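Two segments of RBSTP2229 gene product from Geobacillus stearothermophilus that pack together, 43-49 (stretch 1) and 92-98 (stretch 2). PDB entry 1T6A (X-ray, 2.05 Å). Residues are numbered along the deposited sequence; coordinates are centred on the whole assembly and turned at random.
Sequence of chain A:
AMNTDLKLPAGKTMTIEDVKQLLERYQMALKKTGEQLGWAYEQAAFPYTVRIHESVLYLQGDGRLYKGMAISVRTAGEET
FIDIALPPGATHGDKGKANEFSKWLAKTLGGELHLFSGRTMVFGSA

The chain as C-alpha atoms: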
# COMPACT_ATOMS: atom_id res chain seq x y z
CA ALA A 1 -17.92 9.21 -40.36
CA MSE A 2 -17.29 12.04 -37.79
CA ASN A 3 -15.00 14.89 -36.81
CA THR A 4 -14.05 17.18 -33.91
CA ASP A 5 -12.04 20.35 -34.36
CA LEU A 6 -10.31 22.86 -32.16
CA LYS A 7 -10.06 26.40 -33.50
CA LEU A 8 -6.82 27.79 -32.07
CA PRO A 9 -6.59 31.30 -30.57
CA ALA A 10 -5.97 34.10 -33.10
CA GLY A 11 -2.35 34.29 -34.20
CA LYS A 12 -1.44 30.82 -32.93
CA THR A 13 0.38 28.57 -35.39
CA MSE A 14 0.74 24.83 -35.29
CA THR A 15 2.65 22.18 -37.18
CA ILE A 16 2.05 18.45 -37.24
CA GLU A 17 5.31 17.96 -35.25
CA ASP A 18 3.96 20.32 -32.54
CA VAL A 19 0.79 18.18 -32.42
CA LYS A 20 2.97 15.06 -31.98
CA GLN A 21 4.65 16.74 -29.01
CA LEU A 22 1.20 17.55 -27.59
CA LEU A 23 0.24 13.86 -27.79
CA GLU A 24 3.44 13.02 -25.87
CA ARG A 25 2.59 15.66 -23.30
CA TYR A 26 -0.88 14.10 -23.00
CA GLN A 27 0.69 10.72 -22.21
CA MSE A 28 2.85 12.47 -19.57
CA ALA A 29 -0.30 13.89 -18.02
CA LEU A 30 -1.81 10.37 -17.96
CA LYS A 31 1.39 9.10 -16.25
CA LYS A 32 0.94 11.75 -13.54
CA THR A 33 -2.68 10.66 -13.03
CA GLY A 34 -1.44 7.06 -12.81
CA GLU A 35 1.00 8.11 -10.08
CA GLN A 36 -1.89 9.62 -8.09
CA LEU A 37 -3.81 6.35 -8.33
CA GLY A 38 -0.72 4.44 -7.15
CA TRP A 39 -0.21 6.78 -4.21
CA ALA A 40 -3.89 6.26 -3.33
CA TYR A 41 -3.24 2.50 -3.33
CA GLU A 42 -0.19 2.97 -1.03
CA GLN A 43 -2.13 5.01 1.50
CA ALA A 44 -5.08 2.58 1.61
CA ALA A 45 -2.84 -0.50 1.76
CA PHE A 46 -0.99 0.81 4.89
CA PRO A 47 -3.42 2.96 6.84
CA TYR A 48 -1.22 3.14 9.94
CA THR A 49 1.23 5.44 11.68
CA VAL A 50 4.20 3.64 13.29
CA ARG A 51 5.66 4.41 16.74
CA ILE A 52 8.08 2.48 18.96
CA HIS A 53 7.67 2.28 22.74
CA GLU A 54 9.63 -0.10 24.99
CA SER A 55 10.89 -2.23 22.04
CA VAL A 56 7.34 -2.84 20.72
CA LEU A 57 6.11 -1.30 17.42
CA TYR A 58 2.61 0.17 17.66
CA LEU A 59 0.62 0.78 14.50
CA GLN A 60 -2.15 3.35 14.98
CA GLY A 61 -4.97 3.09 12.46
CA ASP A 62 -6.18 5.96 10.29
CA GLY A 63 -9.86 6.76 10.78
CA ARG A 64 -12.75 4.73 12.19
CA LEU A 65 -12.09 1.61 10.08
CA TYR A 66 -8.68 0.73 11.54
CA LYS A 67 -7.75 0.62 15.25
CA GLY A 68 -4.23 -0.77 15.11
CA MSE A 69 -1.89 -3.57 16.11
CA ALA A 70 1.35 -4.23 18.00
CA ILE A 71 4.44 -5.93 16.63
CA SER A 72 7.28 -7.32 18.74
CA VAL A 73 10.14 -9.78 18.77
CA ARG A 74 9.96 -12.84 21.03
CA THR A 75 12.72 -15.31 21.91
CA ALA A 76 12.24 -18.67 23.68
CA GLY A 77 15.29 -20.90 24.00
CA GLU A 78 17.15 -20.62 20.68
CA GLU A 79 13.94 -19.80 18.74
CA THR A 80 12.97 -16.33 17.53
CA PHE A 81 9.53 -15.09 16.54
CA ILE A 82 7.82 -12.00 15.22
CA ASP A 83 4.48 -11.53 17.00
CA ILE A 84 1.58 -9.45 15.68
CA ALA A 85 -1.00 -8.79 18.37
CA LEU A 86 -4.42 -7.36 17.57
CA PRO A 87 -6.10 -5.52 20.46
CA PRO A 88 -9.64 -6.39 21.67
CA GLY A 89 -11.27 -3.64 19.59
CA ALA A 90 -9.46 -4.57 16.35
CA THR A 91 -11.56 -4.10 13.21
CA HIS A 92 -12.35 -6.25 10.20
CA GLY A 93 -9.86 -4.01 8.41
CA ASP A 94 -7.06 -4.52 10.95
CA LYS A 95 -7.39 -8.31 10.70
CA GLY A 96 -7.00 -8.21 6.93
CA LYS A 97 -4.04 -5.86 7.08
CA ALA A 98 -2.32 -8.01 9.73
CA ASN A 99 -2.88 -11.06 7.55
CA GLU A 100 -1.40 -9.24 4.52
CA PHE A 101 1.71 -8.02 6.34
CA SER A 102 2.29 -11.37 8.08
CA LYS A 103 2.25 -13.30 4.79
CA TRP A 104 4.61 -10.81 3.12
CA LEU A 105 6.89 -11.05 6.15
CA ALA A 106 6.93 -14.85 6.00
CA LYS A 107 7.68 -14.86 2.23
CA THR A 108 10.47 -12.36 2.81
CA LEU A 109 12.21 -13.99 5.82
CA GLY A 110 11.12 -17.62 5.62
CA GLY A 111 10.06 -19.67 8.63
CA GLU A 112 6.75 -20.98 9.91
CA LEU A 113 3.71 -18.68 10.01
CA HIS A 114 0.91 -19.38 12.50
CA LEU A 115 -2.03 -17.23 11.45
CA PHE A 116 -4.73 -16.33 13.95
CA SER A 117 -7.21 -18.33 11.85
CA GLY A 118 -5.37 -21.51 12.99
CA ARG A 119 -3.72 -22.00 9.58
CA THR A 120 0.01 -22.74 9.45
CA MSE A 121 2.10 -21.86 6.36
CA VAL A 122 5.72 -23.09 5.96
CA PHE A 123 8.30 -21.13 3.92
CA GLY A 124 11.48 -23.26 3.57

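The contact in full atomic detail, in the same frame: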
# COMPACT_ATOMS: atom_id res chain seq x y z
N GLN A 43 -1.54 4.46 0.30
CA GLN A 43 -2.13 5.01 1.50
C GLN A 43 -3.20 4.09 2.08
O GLN A 43 -3.28 3.91 3.31
CB GLN A 43 -2.72 6.41 1.23
CG GLN A 43 -1.73 7.46 0.73
CD GLN A 43 -0.39 7.45 1.45
OE1 GLN A 43 -0.34 7.61 2.66
NE2 GLN A 43 0.69 7.27 0.70
N ALA A 44 -4.01 3.50 1.21
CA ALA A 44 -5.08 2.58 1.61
C ALA A 44 -4.53 1.23 2.09
O ALA A 44 -5.13 0.56 2.93
CB ALA A 44 -6.03 2.34 0.46
N ALA A 45 -3.42 0.81 1.49
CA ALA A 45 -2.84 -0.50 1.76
C ALA A 45 -2.07 -0.50 3.10
O ALA A 45 -1.86 -1.56 3.67
CB ALA A 45 -1.93 -0.90 0.63
N PHE A 46 -1.64 0.67 3.57
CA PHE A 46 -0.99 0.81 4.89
C PHE A 46 -1.53 2.00 5.64
O PHE A 46 -0.85 3.04 5.77
CB PHE A 46 0.52 0.92 4.73
CG PHE A 46 1.28 0.66 5.99
CD1 PHE A 46 1.49 -0.63 6.43
CD2 PHE A 46 1.80 1.72 6.73
CE1 PHE A 46 2.21 -0.88 7.63
CE2 PHE A 46 2.51 1.48 7.91
CZ PHE A 46 2.71 0.19 8.36
N PRO A 47 -2.74 1.87 6.14
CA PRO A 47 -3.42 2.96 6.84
C PRO A 47 -3.01 3.05 8.33
O PRO A 47 -3.84 3.07 9.20
CB PRO A 47 -4.89 2.58 6.71
CG PRO A 47 -4.86 1.09 6.75
CD PRO A 47 -3.58 0.65 6.09
N TYR A 48 -1.72 3.10 8.58
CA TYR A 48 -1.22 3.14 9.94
C TYR A 48 -0.09 4.15 10.06
O TYR A 48 0.62 4.40 9.11
CB TYR A 48 -0.70 1.76 10.35
CG TYR A 48 -1.75 0.69 10.32
CD1 TYR A 48 -2.72 0.60 11.32
CD2 TYR A 48 -1.80 -0.22 9.27
CE1 TYR A 48 -3.70 -0.39 11.28
CE2 TYR A 48 -2.79 -1.21 9.23
CZ TYR A 48 -3.72 -1.29 10.23
OH TYR A 48 -4.68 -2.25 10.19
N THR A 49 0.05 4.69 11.27
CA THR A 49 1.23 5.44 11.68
C THR A 49 2.02 4.56 12.65
O THR A 49 1.43 3.97 13.54
CB THR A 49 0.78 6.72 12.42
OG1 THR A 49 -0.03 7.52 11.55
CG2 THR A 49 1.98 7.60 12.77
N HIS A 92 -12.40 -5.45 11.41
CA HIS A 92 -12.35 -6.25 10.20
C HIS A 92 -11.15 -5.85 9.36
O HIS A 92 -10.40 -6.70 8.91
CB HIS A 92 -13.68 -6.09 9.43
CG HIS A 92 -13.69 -6.71 8.06
ND1 HIS A 92 -13.90 -8.06 7.86
CD2 HIS A 92 -13.53 -6.17 6.83
CE1 HIS A 92 -13.86 -8.32 6.57
NE2 HIS A 92 -13.64 -7.19 5.92
N GLY A 93 -10.96 -4.54 9.20
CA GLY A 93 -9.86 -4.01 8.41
C GLY A 93 -8.49 -4.37 8.96
O GLY A 93 -7.62 -4.81 8.21
N ASP A 94 -8.31 -4.20 10.26
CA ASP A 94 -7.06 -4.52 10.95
C ASP A 94 -6.68 -5.98 10.75
O ASP A 94 -5.52 -6.28 10.55
CB ASP A 94 -7.18 -4.31 12.46
CG ASP A 94 -7.26 -2.85 12.86
OD1 ASP A 94 -6.63 -1.96 12.23
OD2 ASP A 94 -7.92 -2.52 13.87
N LYS A 95 -7.66 -6.89 10.82
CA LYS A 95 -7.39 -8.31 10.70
C LYS A 95 -6.81 -8.60 9.31
O LYS A 95 -5.82 -9.31 9.19
CB LYS A 95 -8.65 -9.15 10.91
CG LYS A 95 -9.15 -9.18 12.36
CD LYS A 95 -10.47 -9.98 12.47
CE LYS A 95 -11.19 -9.77 13.79
NZ LYS A 95 -11.26 -8.33 14.18
N GLY A 96 -7.47 -8.08 8.28
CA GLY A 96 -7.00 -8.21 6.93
C GLY A 96 -5.61 -7.64 6.72
O GLY A 96 -4.76 -8.29 6.12
N LYS A 97 -5.35 -6.45 7.25
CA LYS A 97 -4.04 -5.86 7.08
C LYS A 97 -2.96 -6.67 7.80
O LYS A 97 -1.88 -6.87 7.25
CB LYS A 97 -4.01 -4.41 7.55
CG LYS A 97 -4.91 -3.49 6.75
CD LYS A 97 -4.41 -3.34 5.32
CE LYS A 97 -5.27 -2.37 4.57
NZ LYS A 97 -6.43 -3.04 4.05
N ALA A 98 -3.28 -7.20 8.98
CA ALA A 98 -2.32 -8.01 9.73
C ALA A 98 -2.03 -9.27 8.94
O ALA A 98 -0.89 -9.69 8.86
CB ALA A 98 -2.85 -8.37 11.15
O HOH W 1 -7.46 -1.45 2.35

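Stretch 2 is a continuous piece of helix, whereas stretch 1 changes character along its length: residues 43-45 close a helix, Phe46 is the first to leave helical phi/psi, and the chain passes through Pro47 into a strand at Tyr48. A weak backbone hydrogen bond from Tyr48 N to Phe46 O (2.9 Å) spans the turn. The backbones remain well apart, with the nearest CA atoms, those of Ala45 and Lys97, separated by 7.6 Å. The gap is bridged by side chains, and the 217 Å² of buried surface comes mostly from Tyr48 and Lys97.

Tyr48 supplies the one direct hydrogen bond. Its CA-to-CB bond points toward the helix, and with chi1 at -61° (m) and chi2 at -76° the ring carries its hydroxyl to the acidic side chain of Asp94. Tyr48 OH donates to Asp94 OD1 at 2.8 Å, a pairing of a phenol with a carboxylate acceptor between two buried residues. Asp94 starts sideways to stretch 1, but its m rotamer (chi1 -71°) brings the carboxylate nearer. That group is well satisfied: OD1 also bonds elsewhere in the structure, and OD2 is held by a residue flanking the stretches. Such anchoring is consistent with a fixed acceptor for the tyrosine.

Lys97 lies one helical turn beyond Gly93, whose O accepts a hydrogen bond from Lys97 N (3.0 Å), and its CA-to-CB bond points toward stretch 1. Lys97 CB approaches Tyr48 OH at 3.5 Å; both it and Asp94 OD1 lie at the edge of the tyrosine ring, near its plane. From there the side chain bends at chi1 (-64°, m) and chi2 (-67°, m), extends through chi3 (-177°, t) and bends again at chi4 (-84°, m). This path takes its methylenes along the end of the stretch 1 helix: Lys97 CD is 3.5 Å from Ala45 O, and Lys97 CE is 3.4 Å from Ala44 O. Pro47 CD adds an apolar contact with Lys97 CE at 3.8 Å.

The charged end of the lysine reaches the helix through water. Lys97 NZ donates to the water at 2.5 Å, and the water donates to Ala44 O at 3.1 Å. The ammonium is thus linked to a backbone carbonyl near the helix C-terminus, where peptide oxygens commonly lack an intrahelical donor. Ala44 and Ala45 take part mainly through these carbonyls; the CA-to-CB bond of Ala44 points sideways and that of Ala45 away.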